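Glycosyl hydrolase family 2, TIM barrel domain protein (Faecalibacterium prausnitzii A2-165, PDB 6ED2) is a gut bacterial beta-glucuronidase of glycosyl hydrolase family 2 that probably cleaves glucuronic acid from glucuronide conjugates, including those of drugs. Local coordinates at residues Cys90-Tyr95 / Ser157-Asn162; Leu112-Val117 / Leu138-Thr143; Gly41-Trp46 / Pro72-Phe77; Leu164-Leu169 / Ala185-Phe190; Arg321-Asp326 / Pro358-Ile363. All coordinates share one frame; numbering follows the deposited sequence.

Interaction 1: Cys90-Tyr95 / Ser157-Asn162; sequences CGDFWY and SVLANN
Phe93 faces Ala160 and Tyr95 faces Val158 where strand 92-95 runs antiparallel to strand 157-161, neighbours in the curled beta sheet of the family 2 sugar-binding domain, a jelly-roll beta sandwich. Each of these two pairs exchanges two backbone hydrogen bonds; Ala160 N reaches Phe93 O at 2.8 Å. Past the end of the strands a side chain takes over the ladder. Gly91 N donates to Asn162 OD1 at 2.8 Å, in the plane of that amide, while Asn162 N returns a longer bond to Gly91 O. With CG wedged between backbone N and carbonyl carbon (chi1 65°), the Asn162 amide swings back to Gly91, and its ND2 goes to Tyr89 O.

Apolar packing differs on the two faces. On the side of Trp94, Leu159 CB stands almost squarely over the indole's six-membered ring, 3.9 Å from its centroid, a CH-pi contact, and Leu159 CD1 reaches Trp94 NE1 at 3.7 Å; that N-H is bonded to Asp51. On the other side Phe93 CE1 presses on Ala160 CB at 3.5 Å, and Phe77 meets the Phe93 ring edge-to-face.

The remaining bond joins side chains at the strand end: Asn161 ND2 donates to Asp92 OD1 at 2.7 Å, coming from above the carboxylate plane, the amide turned 76° against it.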
# COMPACT_ATOMS: atom_id res chain seq x y z
N CYS A 90 13.85 -14.45 -25.22
CA CYS A 90 15.24 -14.12 -25.50
C CYS A 90 15.65 -14.81 -26.79
O CYS A 90 15.63 -16.04 -26.87
CB CYS A 90 16.15 -14.54 -24.34
SG CYS A 90 17.88 -13.98 -24.52
N GLY A 91 16.00 -14.03 -27.80
CA GLY A 91 16.36 -14.61 -29.08
C GLY A 91 16.03 -13.65 -30.20
O GLY A 91 16.09 -12.43 -30.03
N ASP A 92 15.71 -14.24 -31.36
CA ASP A 92 15.34 -13.49 -32.56
C ASP A 92 13.85 -13.13 -32.53
O ASP A 92 13.01 -13.95 -32.17
CB ASP A 92 15.59 -14.34 -33.81
CG ASP A 92 17.06 -14.44 -34.19
OD1 ASP A 92 17.91 -13.67 -33.70
OD2 ASP A 92 17.36 -15.33 -35.02
N PHE A 93 13.53 -11.90 -32.95
CA PHE A 93 12.15 -11.46 -33.11
C PHE A 93 12.08 -10.45 -34.25
O PHE A 93 13.06 -9.76 -34.55
CB PHE A 93 11.58 -10.86 -31.80
CG PHE A 93 12.48 -9.81 -31.16
CD1 PHE A 93 12.26 -8.46 -31.39
CD2 PHE A 93 13.53 -10.20 -30.31
CE1 PHE A 93 13.07 -7.48 -30.81
CE2 PHE A 93 14.35 -9.23 -29.72
CZ PHE A 93 14.12 -7.87 -29.97
N TRP A 94 10.90 -10.34 -34.86
CA TRP A 94 10.72 -9.57 -36.09
C TRP A 94 9.69 -8.46 -35.92
O TRP A 94 8.62 -8.66 -35.33
CB TRP A 94 10.27 -10.48 -37.24
CG TRP A 94 11.25 -11.53 -37.69
CD1 TRP A 94 11.56 -12.68 -37.04
CD2 TRP A 94 12.00 -11.53 -38.91
NE1 TRP A 94 12.47 -13.41 -37.78
CE2 TRP A 94 12.76 -12.72 -38.93
CE3 TRP A 94 12.11 -10.64 -39.98
CZ2 TRP A 94 13.62 -13.04 -39.98
CZ3 TRP A 94 12.95 -10.95 -41.02
CH2 TRP A 94 13.70 -12.14 -41.02
N TYR A 95 10.03 -7.30 -36.46
CA TYR A 95 9.11 -6.19 -36.64
C TYR A 95 8.89 -5.98 -38.13
O TYR A 95 9.79 -6.20 -38.95
CB TYR A 95 9.67 -4.90 -36.03
CG TYR A 95 9.57 -4.78 -34.53
CD1 TYR A 95 8.61 -3.96 -33.96
CD2 TYR A 95 10.45 -5.46 -33.69
CE1 TYR A 95 8.51 -3.83 -32.59
CE2 TYR A 95 10.36 -5.33 -32.30
CZ TYR A 95 9.38 -4.52 -31.76
OH TYR A 95 9.26 -4.38 -30.39
N SER A 157 11.12 -4.82 -42.90
CA SER A 157 11.23 -5.91 -41.94
C SER A 157 12.51 -5.75 -41.14
O SER A 157 13.58 -5.52 -41.70
CB SER A 157 11.23 -7.27 -42.64
OG SER A 157 10.21 -7.31 -43.61
N VAL A 158 12.40 -5.89 -39.82
CA VAL A 158 13.55 -5.79 -38.93
C VAL A 158 13.67 -7.11 -38.18
O VAL A 158 12.76 -7.51 -37.45
CB VAL A 158 13.44 -4.60 -37.97
CG1 VAL A 158 14.66 -4.55 -37.05
CG2 VAL A 158 13.30 -3.30 -38.74
N LEU A 159 14.80 -7.79 -38.38
CA LEU A 159 15.16 -8.95 -37.59
C LEU A 159 16.04 -8.46 -36.44
O LEU A 159 17.17 -8.01 -36.66
CB LEU A 159 15.88 -9.99 -38.44
CG LEU A 159 16.59 -11.10 -37.67
CD1 LEU A 159 15.64 -11.80 -36.71
CD2 LEU A 159 17.22 -12.11 -38.64
N ALA A 160 15.50 -8.51 -35.23
CA ALA A 160 16.21 -8.05 -34.05
C ALA A 160 16.51 -9.24 -33.14
O ALA A 160 15.95 -10.33 -33.29
CB ALA A 160 15.41 -6.97 -33.32
N ASN A 161 17.43 -9.01 -32.20
CA ASN A 161 17.88 -10.06 -31.29
C ASN A 161 18.24 -9.40 -29.97
O ASN A 161 18.79 -8.29 -29.96
CB ASN A 161 19.07 -10.83 -31.88
CG ASN A 161 19.54 -11.97 -31.00
OD1 ASN A 161 20.27 -11.77 -30.05
ND2 ASN A 161 19.09 -13.18 -31.30
N ASN A 162 17.92 -10.05 -28.85
CA ASN A 162 18.20 -9.46 -27.54
C ASN A 162 19.05 -10.37 -26.66
O ASN A 162 19.07 -10.21 -25.43
CB ASN A 162 16.90 -9.10 -26.82
CG ASN A 162 16.06 -10.32 -26.49
OD1 ASN A 162 16.34 -11.43 -26.96
ND2 ASN A 162 15.02 -10.13 -25.67

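Interaction 2: Leu112-Val117 / Leu138-Thr143; sequences LRFGSV and LPFDAT
The Phe140 ring carries Phe114 CB over one face, 3.7 Å above the plane, and Val117 CG2 at its edge; His133 also stacks on this ring. The two phenyl groups lie nearly parallel, 13° apart, but so offset that they barely overlap, the Phe114 and Phe140 centroids 5.2 Å apart. The second flat group, the Arg113 guanidinium, has Pro139 CG over one face and Asp141 at its edge. Bends at chi2 and chi3 fold the arginine chain alongside the proline and deliver NE to Asp141 OD1 at 2.7 Å, a salt bridge made on the syn side of the carboxylate but 31° out of its plane. Arg113 NH2 is taken by Leu29 O.

The backbones pair antiparallel. Leu112 with Ala142 and Phe114 with Phe140 exchange bonds, Phe114 N reaching Phe140 O at 3.0 Å. Where the strands part, a water accepts from Val117 N at 2.9 Å and probably donates to Leu138 O.

Strand 109-114 thus has 140-143 along one edge and 200-205 along the other, bonded through Arg113 to Trp201. The Phe114 and Phe140 side reaches into the sugar-binding domain's interior, onto Val123 of strand 120-125 and, from Phe114, Val158 of strand 152-161.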
# COMPACT_ATOMS: atom_id res chain seq x y z
N LEU A 112 16.27 5.31 -44.18
CA LEU A 112 15.57 5.00 -42.93
C LEU A 112 16.48 5.26 -41.74
O LEU A 112 17.63 4.83 -41.74
CB LEU A 112 15.12 3.55 -42.92
CG LEU A 112 14.11 3.18 -44.00
CD1 LEU A 112 14.02 1.68 -44.12
CD2 LEU A 112 12.76 3.82 -43.68
N ARG A 113 15.97 5.95 -40.72
CA ARG A 113 16.67 6.13 -39.45
C ARG A 113 15.95 5.36 -38.35
O ARG A 113 14.73 5.50 -38.17
CB ARG A 113 16.77 7.60 -39.06
CG ARG A 113 17.03 7.81 -37.54
CD ARG A 113 18.48 7.46 -37.10
NE ARG A 113 19.48 8.33 -37.73
CZ ARG A 113 19.93 9.48 -37.22
NH1 ARG A 113 19.47 9.94 -36.06
NH2 ARG A 113 20.84 10.19 -37.89
N PHE A 114 16.71 4.55 -37.61
CA PHE A 114 16.26 3.94 -36.37
C PHE A 114 16.96 4.64 -35.20
O PHE A 114 18.19 4.60 -35.10
CB PHE A 114 16.55 2.45 -36.35
CG PHE A 114 15.85 1.69 -37.43
CD1 PHE A 114 14.64 1.05 -37.17
CD2 PHE A 114 16.37 1.64 -38.71
CE1 PHE A 114 13.97 0.36 -38.17
CE2 PHE A 114 15.70 0.95 -39.73
CZ PHE A 114 14.50 0.32 -39.45
N GLY A 115 16.17 5.32 -34.36
CA GLY A 115 16.71 5.84 -33.11
C GLY A 115 17.49 4.77 -32.36
O GLY A 115 18.61 5.01 -31.90
N SER A 116 16.93 3.56 -32.28
CA SER A 116 17.64 2.40 -31.74
C SER A 116 16.82 1.15 -32.03
O SER A 116 15.60 1.22 -32.24
CB SER A 116 17.88 2.52 -30.23
OG SER A 116 16.65 2.47 -29.50
N VAL A 117 17.52 0.02 -32.06
CA VAL A 117 16.90 -1.30 -32.03
C VAL A 117 17.71 -2.14 -31.04
O VAL A 117 18.93 -2.21 -31.15
CB VAL A 117 16.85 -1.98 -33.42
CG1 VAL A 117 16.20 -3.35 -33.31
CG2 VAL A 117 16.08 -1.12 -34.44
N LEU A 138 21.90 3.30 -29.64
CA LEU A 138 22.41 4.39 -30.45
C LEU A 138 21.88 4.23 -31.86
O LEU A 138 21.54 3.12 -32.28
CB LEU A 138 23.96 4.41 -30.45
CG LEU A 138 24.56 4.95 -29.15
CD1 LEU A 138 26.04 4.55 -29.00
CD2 LEU A 138 24.39 6.50 -29.06
N PRO A 139 21.78 5.32 -32.62
CA PRO A 139 21.05 5.29 -33.89
C PRO A 139 21.88 4.76 -35.05
O PRO A 139 23.11 4.81 -35.05
CB PRO A 139 20.68 6.75 -34.13
CG PRO A 139 21.73 7.52 -33.41
CD PRO A 139 22.12 6.70 -32.21
N PHE A 140 21.16 4.32 -36.08
CA PHE A 140 21.78 3.92 -37.33
C PHE A 140 20.81 4.14 -38.48
O PHE A 140 19.59 4.17 -38.30
CB PHE A 140 22.24 2.46 -37.27
CG PHE A 140 21.12 1.48 -37.12
CD1 PHE A 140 20.64 0.79 -38.22
CD2 PHE A 140 20.57 1.23 -35.87
CE1 PHE A 140 19.61 -0.14 -38.08
CE2 PHE A 140 19.55 0.31 -35.72
CZ PHE A 140 19.07 -0.38 -36.83
N ASP A 141 21.38 4.27 -39.68
CA ASP A 141 20.63 4.55 -40.90
C ASP A 141 20.73 3.39 -41.89
O ASP A 141 21.69 2.61 -41.88
CB ASP A 141 21.16 5.82 -41.58
CG ASP A 141 20.83 7.09 -40.80
OD1 ASP A 141 19.75 7.16 -40.16
OD2 ASP A 141 21.66 8.04 -40.82
N ALA A 142 19.72 3.28 -42.75
CA ALA A 142 19.72 2.33 -43.86
C ALA A 142 19.35 3.07 -45.13
O ALA A 142 18.24 3.63 -45.22
CB ALA A 142 18.74 1.18 -43.61
N THR A 143 20.26 3.09 -46.10
CA THR A 143 20.01 3.76 -47.37
C THR A 143 19.26 2.82 -48.29
O THR A 143 19.69 1.68 -48.51
CB THR A 143 21.32 4.21 -48.01
OG1 THR A 143 21.81 5.38 -47.34
CG2 THR A 143 21.12 4.55 -49.49
O HOH W 1 20.34 0.65 -31.70

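Interaction 3: Gly41-Trp46 / Pro72-Phe77; sequences GLDGMW and PVPASF
Val73 lays its CG2 methyl over one face of the Trp46 indole, 3.6 Å from the centroid of the five-membered ring and 12° off its normal, a CH-pi contact. The two side chains cross at a slant, bringing Val73 CB to 3.7 Å from Trp46 NE1. The same nitrogen helps to fix the ring's rotation: Trp46 NE1 donates to Leu42 O at 2.9 Å, close to the ring plane. With an alanine in place of Trp46, Val73 CG2 would probably lose the face it packs on and Leu42 O would be left without this donor.

Met45 runs alongside Pro72, the two side chains heading in the same direction. The methionine is bent at chi2 and chi3 (-60° and -48°), which curls CE back to within 3.8 Å of Pro72 CD. Asp43 meets Pro74 at about a right angle, its CG 3.7 Å from Pro74 CD, while OD1 accepts from Val200 N. Between these pairs Gly44 and Val73 form an antiparallel hydrogen-bonded pair, Val73 N to Gly44 O at 2.8 Å, before a cis peptide turns the chain at Pro74.

Strand 38-51, interrupted around Leu42 and Asp43, also pairs with strands 92-101 and 200-205 of the sugar-binding domain; Tyr95 and Val200 pack on both Trp46 and Val73. The Met45 and Pro72 side touches Met366 and Leu334 of the second subunit.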
# COMPACT_ATOMS: atom_id res chain seq x y z
N GLY A 41 7.68 10.40 -40.03
CA GLY A 41 7.74 9.44 -38.95
C GLY A 41 7.00 8.16 -39.29
O GLY A 41 5.97 8.17 -39.95
N LEU A 42 7.55 7.03 -38.83
CA LEU A 42 6.96 5.72 -39.05
C LEU A 42 6.50 5.07 -37.76
O LEU A 42 6.24 3.86 -37.75
CB LEU A 42 7.96 4.80 -39.78
CG LEU A 42 8.54 5.26 -41.13
CD1 LEU A 42 9.44 4.19 -41.68
CD2 LEU A 42 7.43 5.55 -42.13
N ASP A 43 6.44 5.82 -36.67
CA ASP A 43 5.94 5.26 -35.42
C ASP A 43 4.48 4.86 -35.58
O ASP A 43 3.74 5.46 -36.36
CB ASP A 43 6.08 6.27 -34.27
CG ASP A 43 7.54 6.66 -34.00
OD1 ASP A 43 8.46 5.99 -34.55
OD2 ASP A 43 7.77 7.64 -33.24
N GLY A 44 4.06 3.87 -34.83
CA GLY A 44 2.69 3.47 -34.84
C GLY A 44 2.58 2.01 -34.49
O GLY A 44 3.44 1.47 -33.81
N MET A 45 1.50 1.40 -34.95
CA MET A 45 1.32 -0.03 -34.77
C MET A 45 2.04 -0.74 -35.91
O MET A 45 1.75 -0.49 -37.08
CB MET A 45 -0.15 -0.43 -34.75
CG MET A 45 -0.92 0.07 -33.55
SD MET A 45 -0.30 -0.51 -31.95
CE MET A 45 -0.10 -2.22 -32.21
N TRP A 46 2.99 -1.61 -35.57
CA TRP A 46 3.65 -2.47 -36.53
C TRP A 46 3.17 -3.90 -36.31
O TRP A 46 2.37 -4.17 -35.41
CB TRP A 46 5.18 -2.40 -36.38
CG TRP A 46 5.85 -1.08 -36.70
CD1 TRP A 46 5.34 0.18 -36.54
CD2 TRP A 46 7.19 -0.91 -37.20
NE1 TRP A 46 6.27 1.13 -36.91
CE2 TRP A 46 7.41 0.48 -37.32
CE3 TRP A 46 8.21 -1.79 -37.55
CZ2 TRP A 46 8.62 1.01 -37.79
CZ3 TRP A 46 9.43 -1.26 -38.01
CH2 TRP A 46 9.61 0.13 -38.13
N PRO A 72 3.07 -1.86 -30.81
CA PRO A 72 3.35 -0.43 -30.96
C PRO A 72 4.86 -0.18 -31.01
O PRO A 72 5.64 -0.84 -30.32
CB PRO A 72 2.73 0.19 -29.70
CG PRO A 72 2.75 -0.93 -28.69
CD PRO A 72 2.56 -2.22 -29.48
N VAL A 73 5.24 0.77 -31.85
CA VAL A 73 6.61 1.27 -31.97
C VAL A 73 6.53 2.78 -31.78
O VAL A 73 5.71 3.43 -32.44
CB VAL A 73 7.21 0.90 -33.34
CG1 VAL A 73 8.56 1.58 -33.53
CG2 VAL A 73 7.34 -0.62 -33.49
N PRO A 74 7.31 3.38 -30.88
CA PRO A 74 8.34 2.81 -30.01
C PRO A 74 7.81 2.20 -28.71
O PRO A 74 6.94 2.77 -28.06
CB PRO A 74 9.23 4.02 -29.69
CG PRO A 74 8.22 5.16 -29.64
CD PRO A 74 7.23 4.85 -30.75
N ALA A 75 8.38 1.06 -28.31
CA ALA A 75 8.16 0.45 -27.01
C ALA A 75 9.10 -0.74 -26.89
O ALA A 75 9.54 -1.30 -27.89
CB ALA A 75 6.70 0.00 -26.82
N SER A 76 9.40 -1.11 -25.64
CA SER A 76 9.84 -2.48 -25.40
C SER A 76 8.65 -3.39 -25.61
O SER A 76 7.51 -3.01 -25.33
CB SER A 76 10.38 -2.65 -23.97
OG SER A 76 11.44 -1.75 -23.70
N PHE A 77 8.91 -4.61 -26.11
CA PHE A 77 7.79 -5.52 -26.31
C PHE A 77 7.37 -6.22 -25.02
O PHE A 77 6.23 -6.67 -24.93
CB PHE A 77 8.10 -6.55 -27.41
CG PHE A 77 9.18 -7.58 -27.06
CD1 PHE A 77 8.89 -8.67 -26.24
CD2 PHE A 77 10.46 -7.46 -27.58
CE1 PHE A 77 9.87 -9.64 -25.93
CE2 PHE A 77 11.45 -8.43 -27.28
CZ PHE A 77 11.15 -9.52 -26.45

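Interaction 4: Leu164-Leu169 / Ala185-Phe190; sequences LSETML and APYFDF
Glu166 reaches across to Tyr187 with an outstretched chain. From CB, CG leaves anti to the carbonyl carbon (chi1 -57°) and comes within 3.7 Å of Tyr187 OH; the extended run beyond it brings CD to 3.6 Å from the same hydroxyl. At the tip OE2 accepts a hydrogen bond from Tyr187 OH at 2.6 Å, on its anti lone pair and at the edge of the phenol, in the ring plane, with the carboxylate turned 62° against the ring. The other oxygen, OE1, forms a salt bridge with Lys406, so the two ends of the carboxylate are both engaged. Exchanging Glu166 for an alanine would probably leave Tyr187 OH and the Lys406 charge without their mates.

The apolar half belongs to Leu164. Its CD1 methyl sits 3.6 Å from Pro186 CA and 3.8 Å from Phe188 CZ, the leucine and phenylalanine side chains approaching from opposing sides. Pro186 CB in turn lies over the centre of the Phe188 ring.

Residues 164-169 form the loop between strand 152-161 and the hairpin of strands 172-176 and 182-186, so the contact closes that hairpin's base. Beyond it, Leu169 packs on helix 409-427, and Asn415 of that helix donates to Thr167 O.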
# COMPACT_ATOMS: atom_id res chain seq x y z
N LEU A 164 22.27 -11.83 -24.77
CA LEU A 164 23.38 -11.21 -24.08
C LEU A 164 24.65 -12.06 -24.20
O LEU A 164 24.59 -13.29 -24.26
CB LEU A 164 23.03 -11.01 -22.61
CG LEU A 164 21.86 -10.06 -22.35
CD1 LEU A 164 21.60 -9.94 -20.85
CD2 LEU A 164 22.12 -8.68 -22.98
N SER A 165 25.80 -11.39 -24.23
CA SER A 165 27.09 -12.08 -24.24
C SER A 165 28.10 -11.21 -23.51
O SER A 165 27.80 -10.10 -23.08
CB SER A 165 27.56 -12.37 -25.66
OG SER A 165 28.10 -11.17 -26.22
N GLU A 166 29.32 -11.74 -23.39
CA GLU A 166 30.42 -11.04 -22.74
C GLU A 166 31.22 -10.16 -23.69
O GLU A 166 32.23 -9.58 -23.28
CB GLU A 166 31.35 -12.05 -22.06
CG GLU A 166 30.63 -12.94 -21.06
CD GLU A 166 31.57 -13.82 -20.24
OE1 GLU A 166 32.73 -14.02 -20.66
OE2 GLU A 166 31.14 -14.29 -19.16
N THR A 167 30.79 -10.04 -24.95
CA THR A 167 31.49 -9.17 -25.90
C THR A 167 30.65 -7.97 -26.33
O THR A 167 31.05 -7.26 -27.26
CB THR A 167 31.92 -9.97 -27.14
OG1 THR A 167 30.82 -10.74 -27.63
CG2 THR A 167 33.05 -10.92 -26.78
N MET A 168 29.53 -7.70 -25.66
CA MET A 168 28.65 -6.61 -26.03
C MET A 168 28.45 -5.64 -24.87
O MET A 168 28.75 -5.94 -23.71
CB MET A 168 27.28 -7.14 -26.47
CG MET A 168 26.56 -7.87 -25.33
SD MET A 168 24.88 -8.39 -25.72
CE MET A 168 23.99 -6.82 -25.57
N LEU A 169 27.91 -4.48 -25.20
CA LEU A 169 27.48 -3.49 -24.22
C LEU A 169 25.97 -3.39 -24.26
O LEU A 169 25.42 -2.94 -25.28
CB LEU A 169 28.12 -2.15 -24.53
CG LEU A 169 29.61 -1.94 -24.25
CD1 LEU A 169 30.51 -2.70 -25.22
CD2 LEU A 169 29.86 -0.46 -24.35
N ALA A 185 20.42 -13.66 -18.89
CA ALA A 185 21.04 -13.63 -17.56
C ALA A 185 21.99 -12.45 -17.51
O ALA A 185 23.20 -12.61 -17.73
CB ALA A 185 21.76 -14.94 -17.26
N PRO A 186 21.49 -11.25 -17.23
CA PRO A 186 22.35 -10.06 -17.28
C PRO A 186 23.38 -10.08 -16.18
O PRO A 186 23.15 -10.61 -15.10
CB PRO A 186 21.36 -8.90 -17.08
CG PRO A 186 19.99 -9.48 -17.28
CD PRO A 186 20.09 -10.92 -16.88
N TYR A 187 24.54 -9.46 -16.46
CA TYR A 187 25.48 -9.10 -15.40
C TYR A 187 25.17 -7.72 -14.86
O TYR A 187 26.00 -7.15 -14.15
CB TYR A 187 26.93 -9.12 -15.90
CG TYR A 187 27.42 -10.44 -16.44
CD1 TYR A 187 26.73 -11.63 -16.19
CD2 TYR A 187 28.59 -10.50 -17.21
CE1 TYR A 187 27.18 -12.84 -16.70
CE2 TYR A 187 29.04 -11.68 -17.72
CZ TYR A 187 28.35 -12.85 -17.47
OH TYR A 187 28.81 -14.03 -17.98
N PHE A 188 24.00 -7.17 -15.21
CA PHE A 188 23.62 -5.83 -14.81
C PHE A 188 22.28 -5.87 -14.09
O PHE A 188 21.53 -6.85 -14.15
CB PHE A 188 23.56 -4.87 -16.01
CG PHE A 188 22.84 -5.43 -17.20
CD1 PHE A 188 21.45 -5.28 -17.33
CD2 PHE A 188 23.54 -6.09 -18.20
CE1 PHE A 188 20.77 -5.78 -18.45
CE2 PHE A 188 22.88 -6.61 -19.32
CZ PHE A 188 21.50 -6.46 -19.45
N ASP A 189 21.98 -4.83 -13.32
CA ASP A 189 20.81 -4.94 -12.44
C ASP A 189 19.49 -4.80 -13.20
O ASP A 189 18.50 -5.43 -12.81
CB ASP A 189 20.91 -3.90 -11.31
CG ASP A 189 19.90 -4.15 -10.17
OD1 ASP A 189 19.78 -3.28 -9.27
OD2 ASP A 189 19.23 -5.20 -10.17
N PHE A 190 19.45 -4.05 -14.30
CA PHE A 190 18.19 -3.62 -14.89
C PHE A 190 17.63 -4.68 -15.84
O PHE A 190 18.36 -5.53 -16.37
CB PHE A 190 18.35 -2.26 -15.60
CG PHE A 190 19.52 -2.19 -16.57
CD1 PHE A 190 19.31 -2.31 -17.95
CD2 PHE A 190 20.81 -1.93 -16.12
CE1 PHE A 190 20.36 -2.21 -18.86
CE2 PHE A 190 21.87 -1.83 -17.02
CZ PHE A 190 21.64 -1.96 -18.40

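Interaction 5: Arg321-Asp326 / Pro358-Ile363; sequences RHEDAD and PYAEEI
Glu323 and Tyr359, the dense part of this contact, run antiparallel past one another. Glu323 CG lies over one face of the phenol, 3.6 Å from Tyr359 CD1, a CH-pi contact, with the carboxylate tilted only 25° from the ring. With chi1 at -76° CG lies beside the backbone N, and the chain runs on extended, carrying OE2 to Ala360 N; that hydrogen bond, 2.8 Å, is nearly linear and arrives from above the carboxylate plane. Ile363 CD1 closes in on Glu323 OE2 at 3.7 Å, while OE1 forms a salt bridge with Arg198. At the ring's edge sits Arg321 CB, 3.2 Å from Tyr359 OH, which is bonded to Ser355 O. The Arg321 guanidinium pairs with Asp340.

The contact thins out beyond Glu323 and at Glu362. Asp324 to Asp326 lead away from residues 358-363; the partly exposed Asp326 turns to Arg604 and packs on Gln605 of the second subunit, and Glu362 turns to Tyr30 OH.

The two segments are loops following parallel strands 312-320 and 351-353 of the TIM barrel, the second running into helix 361-370. A magnesium ion lies about 3 Å from the His322 side chain. In TIM barrels such C-terminal loops form the active-site mouth, as they probably do here.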
# COMPACT_ATOMS: atom_id res chain seq x y z
N ARG A 321 19.50 8.03 -13.69
CA ARG A 321 18.19 7.80 -14.25
C ARG A 321 18.11 6.42 -14.90
O ARG A 321 19.03 5.59 -14.81
CB ARG A 321 17.87 8.91 -15.25
CG ARG A 321 17.60 10.27 -14.60
CD ARG A 321 17.14 11.29 -15.64
NE ARG A 321 15.97 10.76 -16.34
CZ ARG A 321 14.72 10.96 -15.95
NH1 ARG A 321 14.48 11.73 -14.89
NH2 ARG A 321 13.72 10.39 -16.60
N HIS A 322 16.98 6.17 -15.54
CA HIS A 322 16.80 5.05 -16.45
C HIS A 322 15.78 5.49 -17.49
O HIS A 322 14.94 6.36 -17.23
CB HIS A 322 16.32 3.78 -15.73
CG HIS A 322 17.40 2.76 -15.49
ND1 HIS A 322 18.14 2.19 -16.51
CD2 HIS A 322 17.87 2.20 -14.34
CE1 HIS A 322 19.01 1.35 -16.01
NE2 HIS A 322 18.87 1.33 -14.69
N GLU A 323 15.87 4.89 -18.67
CA GLU A 323 14.76 4.98 -19.62
C GLU A 323 13.84 3.82 -19.25
O GLU A 323 14.03 2.68 -19.67
CB GLU A 323 15.26 4.92 -21.06
CG GLU A 323 15.90 6.21 -21.54
CD GLU A 323 16.29 6.12 -23.01
OE1 GLU A 323 17.07 5.20 -23.37
OE2 GLU A 323 15.82 6.96 -23.80
N ASP A 324 12.85 4.12 -18.41
CA ASP A 324 12.03 3.08 -17.81
C ASP A 324 10.72 3.70 -17.38
O ASP A 324 10.72 4.79 -16.79
CB ASP A 324 12.77 2.45 -16.61
CG ASP A 324 11.88 1.55 -15.77
OD1 ASP A 324 12.02 0.31 -15.88
OD2 ASP A 324 11.05 2.07 -14.98
N ALA A 325 9.61 3.03 -17.69
CA ALA A 325 8.29 3.47 -17.24
C ALA A 325 7.35 2.27 -17.31
O ALA A 325 7.68 1.24 -17.90
CB ALA A 325 7.75 4.65 -18.07
N ASP A 326 6.17 2.42 -16.70
CA ASP A 326 5.16 1.36 -16.77
C ASP A 326 4.78 1.05 -18.21
O ASP A 326 4.78 1.92 -19.08
CB ASP A 326 3.90 1.76 -15.99
CG ASP A 326 4.09 1.68 -14.47
OD1 ASP A 326 4.88 0.83 -14.00
OD2 ASP A 326 3.44 2.47 -13.75
N PRO A 358 23.30 5.41 -23.56
CA PRO A 358 22.86 6.69 -24.10
C PRO A 358 21.34 6.70 -24.21
O PRO A 358 20.71 5.68 -24.51
CB PRO A 358 23.55 6.76 -25.47
CG PRO A 358 24.63 5.75 -25.41
CD PRO A 358 24.15 4.67 -24.50
N TYR A 359 20.75 7.85 -23.92
CA TYR A 359 19.30 7.96 -23.93
C TYR A 359 18.82 8.41 -25.31
O TYR A 359 19.61 8.78 -26.18
CB TYR A 359 18.84 8.95 -22.85
CG TYR A 359 18.97 8.46 -21.42
CD1 TYR A 359 19.31 7.15 -21.14
CD2 TYR A 359 18.75 9.33 -20.36
CE1 TYR A 359 19.43 6.71 -19.83
CE2 TYR A 359 18.85 8.90 -19.04
CZ TYR A 359 19.19 7.59 -18.78
OH TYR A 359 19.29 7.17 -17.47
N ALA A 360 17.49 8.39 -25.50
CA ALA A 360 16.90 8.97 -26.70
C ALA A 360 17.31 10.43 -26.82
O ALA A 360 17.37 11.16 -25.83
CB ALA A 360 15.37 8.87 -26.66
N GLU A 361 17.59 10.85 -28.06
CA GLU A 361 18.02 12.22 -28.31
C GLU A 361 17.07 13.24 -27.70
O GLU A 361 17.51 14.29 -27.22
CB GLU A 361 18.14 12.47 -29.83
CG GLU A 361 19.20 11.64 -30.58
CD GLU A 361 18.68 10.32 -31.15
OE1 GLU A 361 17.89 9.62 -30.47
OE2 GLU A 361 19.08 9.97 -32.29
N GLU A 362 15.76 12.95 -27.71
CA GLU A 362 14.76 13.91 -27.23
C GLU A 362 14.99 14.31 -25.78
O GLU A 362 14.67 15.45 -25.39
CB GLU A 362 13.36 13.31 -27.41
CG GLU A 362 12.91 13.23 -28.87
CD GLU A 362 13.40 11.99 -29.59
OE1 GLU A 362 14.38 11.31 -29.15
OE2 GLU A 362 12.79 11.68 -30.64
N ILE A 363 15.53 13.42 -24.95
CA ILE A 363 15.82 13.78 -23.56
C ILE A 363 16.94 14.82 -23.48
O ILE A 363 16.89 15.74 -22.65
CB ILE A 363 16.13 12.50 -22.75
CG1 ILE A 363 14.86 11.65 -22.64
CG2 ILE A 363 16.70 12.84 -21.37
CD1 ILE A 363 15.11 10.23 -22.20

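In the fold
Interactions 1, 2 and 3 belong to one curled sheet and meet in its interior: Ala160 CB is 3.7 Å from Val117 CG1, Tyr95 CE1 is 3.5 Å from Val73 CG2, and Leu112 CD2 lies 3.9 Å from Leu42 CD1. Along the chain interaction 2 is nested inside the loop that interaction 1 closes, and interaction 4 follows directly. Interactions 2 and 4 both touch the barrel of interaction 5. Leu138 CD2 of interaction 2 packs on Pro358 CB at 3.7 Å, and Phe190 CG of interaction 4 on His322 CE1 at 3.6 Å. Phe188's side chain is about 6 Å from a bound magnesium ion. The magnesium site of Thr239 and Glu241 lies away from all five.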